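Local coordinates for protein alpha-1,3-glucanase (Bacillus circulans, PDB 5ZRU) that probably hydrolyses alpha-1,3-glucan as a glycoside hydrolase of family GH87, this chain being the catalytic part of a longer protein, at residues I219-A224 with T246-G251. Residues are numbered along the deposited sequence; the frame is centred on the assembly and turned at random.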
ATOM      1  N   ILE A 219      10.457   1.545 -28.606  1.00 13.65           N
ATOM      2  CA  ILE A 219      10.341   1.144 -27.206  1.00 12.98           C
ATOM      3  C   ILE A 219      11.681   1.328 -26.506  1.00 13.41           C
ATOM      4  O   ILE A 219      12.742   1.044 -27.076  1.00 15.01           O
ATOM      5  CB  ILE A 219       9.879  -0.321 -27.116  1.00 13.56           C
ATOM      6  CG1 ILE A 219       8.430  -0.472 -27.568  1.00 15.15           C
ATOM      7  CG2 ILE A 219      10.070  -0.901 -25.707  1.00 10.78           C
ATOM      8  CD1 ILE A 219       8.061  -1.916 -27.829  1.00 18.22           C
ATOM      9  N   LEU A 220      11.641   1.781 -25.248  1.00  9.97           N
ATOM     10  CA  LEU A 220      12.825   1.810 -24.392  1.00  9.47           C
ATOM     11  C   LEU A 220      12.821   0.556 -23.525  1.00  9.85           C
ATOM     12  O   LEU A 220      11.952   0.391 -22.667  1.00  8.83           O
ATOM     13  CB  LEU A 220      12.860   3.072 -23.524  1.00  8.04           C
ATOM     14  CG  LEU A 220      13.992   3.148 -22.487  1.00 12.13           C
ATOM     15  CD1 LEU A 220      15.335   2.870 -23.134  1.00 18.08           C
ATOM     16  CD2 LEU A 220      14.003   4.515 -21.777  1.00 15.59           C
ATOM     17  N   TYR A 221      13.801  -0.315 -23.740  1.00 11.15           N
ATOM     18  CA  TYR A 221      13.943  -1.560 -22.998  1.00 10.91           C
ATOM     19  C   TYR A 221      15.014  -1.412 -21.924  1.00 11.91           C
ATOM     20  O   TYR A 221      16.074  -0.823 -22.163  1.00 10.37           O
ATOM     21  CB  TYR A 221      14.317  -2.696 -23.959  1.00 10.67           C
ATOM     22  CG  TYR A 221      14.528  -4.067 -23.332  1.00  9.03           C
ATOM     23  CD1 TYR A 221      13.467  -4.763 -22.766  1.00 11.28           C
ATOM     24  CD2 TYR A 221      15.780  -4.685 -23.367  1.00 12.00           C
ATOM     25  CE1 TYR A 221      13.651  -6.027 -22.226  1.00 11.08           C
ATOM     26  CE2 TYR A 221      15.974  -5.956 -22.830  1.00 11.70           C
ATOM     27  CZ  TYR A 221      14.896  -6.616 -22.264  1.00 10.11           C
ATOM     28  OH  TYR A 221      15.060  -7.862 -21.747  1.00 11.68           O
ATOM     29  N   ILE A 222      14.731  -1.937 -20.737  1.00 10.06           N
ATOM     30  CA  ILE A 222      15.713  -2.031 -19.665  1.00 12.05           C
ATOM     31  C   ILE A 222      15.961  -3.517 -19.418  1.00 12.21           C
ATOM     32  O   ILE A 222      15.056  -4.219 -18.946  1.00  9.39           O
ATOM     33  CB  ILE A 222      15.240  -1.328 -18.385  1.00 11.33           C
ATOM     34  CG1 ILE A 222      14.876   0.126 -18.680  1.00 12.23           C
ATOM     35  CG2 ILE A 222      16.347  -1.369 -17.312  1.00 10.13           C
ATOM     36  CD1 ILE A 222      14.154   0.814 -17.532  1.00 11.44           C
ATOM     37  N   PRO A 223      17.150  -4.046 -19.739  1.00 10.12           N
ATOM     38  CA  PRO A 223      17.362  -5.498 -19.629  1.00 11.68           C
ATOM     39  C   PRO A 223      17.446  -5.958 -18.187  1.00 10.30           C
ATOM     40  O   PRO A 223      17.366  -5.142 -17.262  1.00 10.02           O
ATOM     41  CB  PRO A 223      18.693  -5.719 -20.358  1.00 16.60           C
ATOM     42  CG  PRO A 223      19.403  -4.432 -20.192  1.00 18.91           C
ATOM     43  CD  PRO A 223      18.331  -3.361 -20.283  1.00 16.65           C
ATOM     44  N   ALA A 224      17.608  -7.265 -17.994  1.00 11.17           N
ATOM     45  CA  ALA A 224      17.752  -7.809 -16.648  1.00 10.32           C
ATOM     46  C   ALA A 224      18.985  -7.234 -15.963  1.00 10.72           C
ATOM     47  O   ALA A 224      20.018  -6.997 -16.594  1.00 11.18           O
ATOM     48  CB  ALA A 224      17.860  -9.334 -16.700  1.00 12.46           C
ATOM     49  N   THR A 246       6.994   4.163 -24.469  1.00 10.11           N
ATOM     50  CA  THR A 246       6.876   2.850 -23.856  1.00 10.40           C
ATOM     51  C   THR A 246       8.212   2.477 -23.237  1.00  9.32           C
ATOM     52  O   THR A 246       9.247   2.528 -23.911  1.00 11.60           O
ATOM     53  CB  THR A 246       6.442   1.807 -24.886  1.00 12.44           C
ATOM     54  OG1 THR A 246       5.140   2.156 -25.369  1.00 12.35           O
ATOM     55  CG2 THR A 246       6.397   0.405 -24.260  1.00 11.29           C
ATOM     56  N   ILE A 247       8.193   2.127 -21.953  1.00  8.25           N
ATOM     57  CA  ILE A 247       9.391   1.734 -21.216  1.00 10.04           C
ATOM     58  C   ILE A 247       9.106   0.389 -20.568  1.00  8.75           C
ATOM     59  O   ILE A 247       8.153   0.264 -19.791  1.00  9.78           O
ATOM     60  CB  ILE A 247       9.774   2.767 -20.147  1.00  9.52           C
ATOM     61  CG1 ILE A 247      10.000   4.144 -20.794  1.00 11.03           C
ATOM     62  CG2 ILE A 247      10.974   2.264 -19.325  1.00  9.77           C
ATOM     63  CD1 ILE A 247      10.013   5.290 -19.790  1.00 12.17           C
ATOM     64  N   MET A 248       9.914  -0.617 -20.889  1.00  7.22           N
ATOM     65  CA  MET A 248       9.633  -1.967 -20.422  1.00  8.51           C
ATOM     66  C   MET A 248      10.911  -2.618 -19.923  1.00  9.38           C
ATOM     67  O   MET A 248      11.928  -2.598 -20.621  1.00  9.88           O
ATOM     68  CB  MET A 248       9.021  -2.836 -21.533  1.00 10.61           C
ATOM     69  CG  MET A 248       8.506  -4.191 -21.028  1.00  8.34           C
ATOM     70  SD  MET A 248       8.062  -5.321 -22.375  1.00 15.71           S
ATOM     71  CE  MET A 248       9.687  -5.792 -22.952  1.00 11.21           C
ATOM     72  N   GLY A 249      10.847  -3.213 -18.732  1.00  7.45           N
ATOM     73  CA  GLY A 249      11.952  -3.977 -18.199  1.00  8.72           C
ATOM     74  C   GLY A 249      11.816  -5.449 -18.542  1.00 10.09           C
ATOM     75  O   GLY A 249      10.927  -5.868 -19.288  1.00  9.87           O
ATOM     76  N   ALA A 250      12.704  -6.252 -17.959  1.00  8.90           N
ATOM     77  CA  ALA A 250      12.686  -7.692 -18.201  1.00 10.02           C
ATOM     78  C   ALA A 250      11.818  -8.461 -17.205  1.00 10.05           C
ATOM     79  O   ALA A 250      11.754  -9.694 -17.281  1.00  9.07           O
ATOM     80  CB  ALA A 250      14.115  -8.253 -18.173  1.00  9.68           C
ATOM     81  N   GLY A 251      11.141  -7.772 -16.293  1.00  9.81           N
ATOM     82  CA  GLY A 251      10.305  -8.429 -15.300  1.00  9.33           C
ATOM     83  C   GLY A 251      10.592  -7.921 -13.897  1.00  9.53           C
ATOM     84  O   GLY A 251      11.714  -7.529 -13.568  1.00  7.81           O
TER
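Leu220 and Ile247 pair side by side where strands 220-222 and 245-249 run parallel in successive coils near the N-terminal end of the right-handed parallel beta-helix of the GH87 catalytic domain. The axes of the short segments 220-222 and 246-249 come within 4.7 Å at an angle of 18°. Three backbone hydrogen bonds join them: Leu220 N to Thr246 O, Met248 N to Leu220 O (2.9 Å) and Ile222 N to Met248 O. Leu220, Ile222 and Ile247 share one face, where helix 203-216 covers Leu220 and Ile222. Here Leu220 CB and CD2 both lie against Ile247 CG1, while Ile222 reaches across obliquely to put CD1 3.9 Å from Ile247 CG2. Tyr221 and Met248 occupy the other face. With Tyr221 CG anti to the backbone N (chi1 179°), the ring leans forward in the strand direction, towards Gly249 and Ala250. Met248 starts out extended but bends at its last torsion (chi3 74°), which turns the methyl CE back to the CD1-CE1 side of the ring, 3.9 Å from Tyr221 CD1. Pro223 N sits over one ring face, offset toward the rim, and a hydrogen bond from the phenol to Ile180 O anchors the far end. At the start of the pair Ile219 CG1 meets Thr246 CG2, and Thr246 also touches Asp278, a ligand of a zinc ion. Past the strands, Thr255 OG1 hydrogen-bonds both Ile222 O and Ala250 N, and Ala250 CB touches both Tyr221 OH, at 3.7 Å, and Ala224 N, at 3.6 Å.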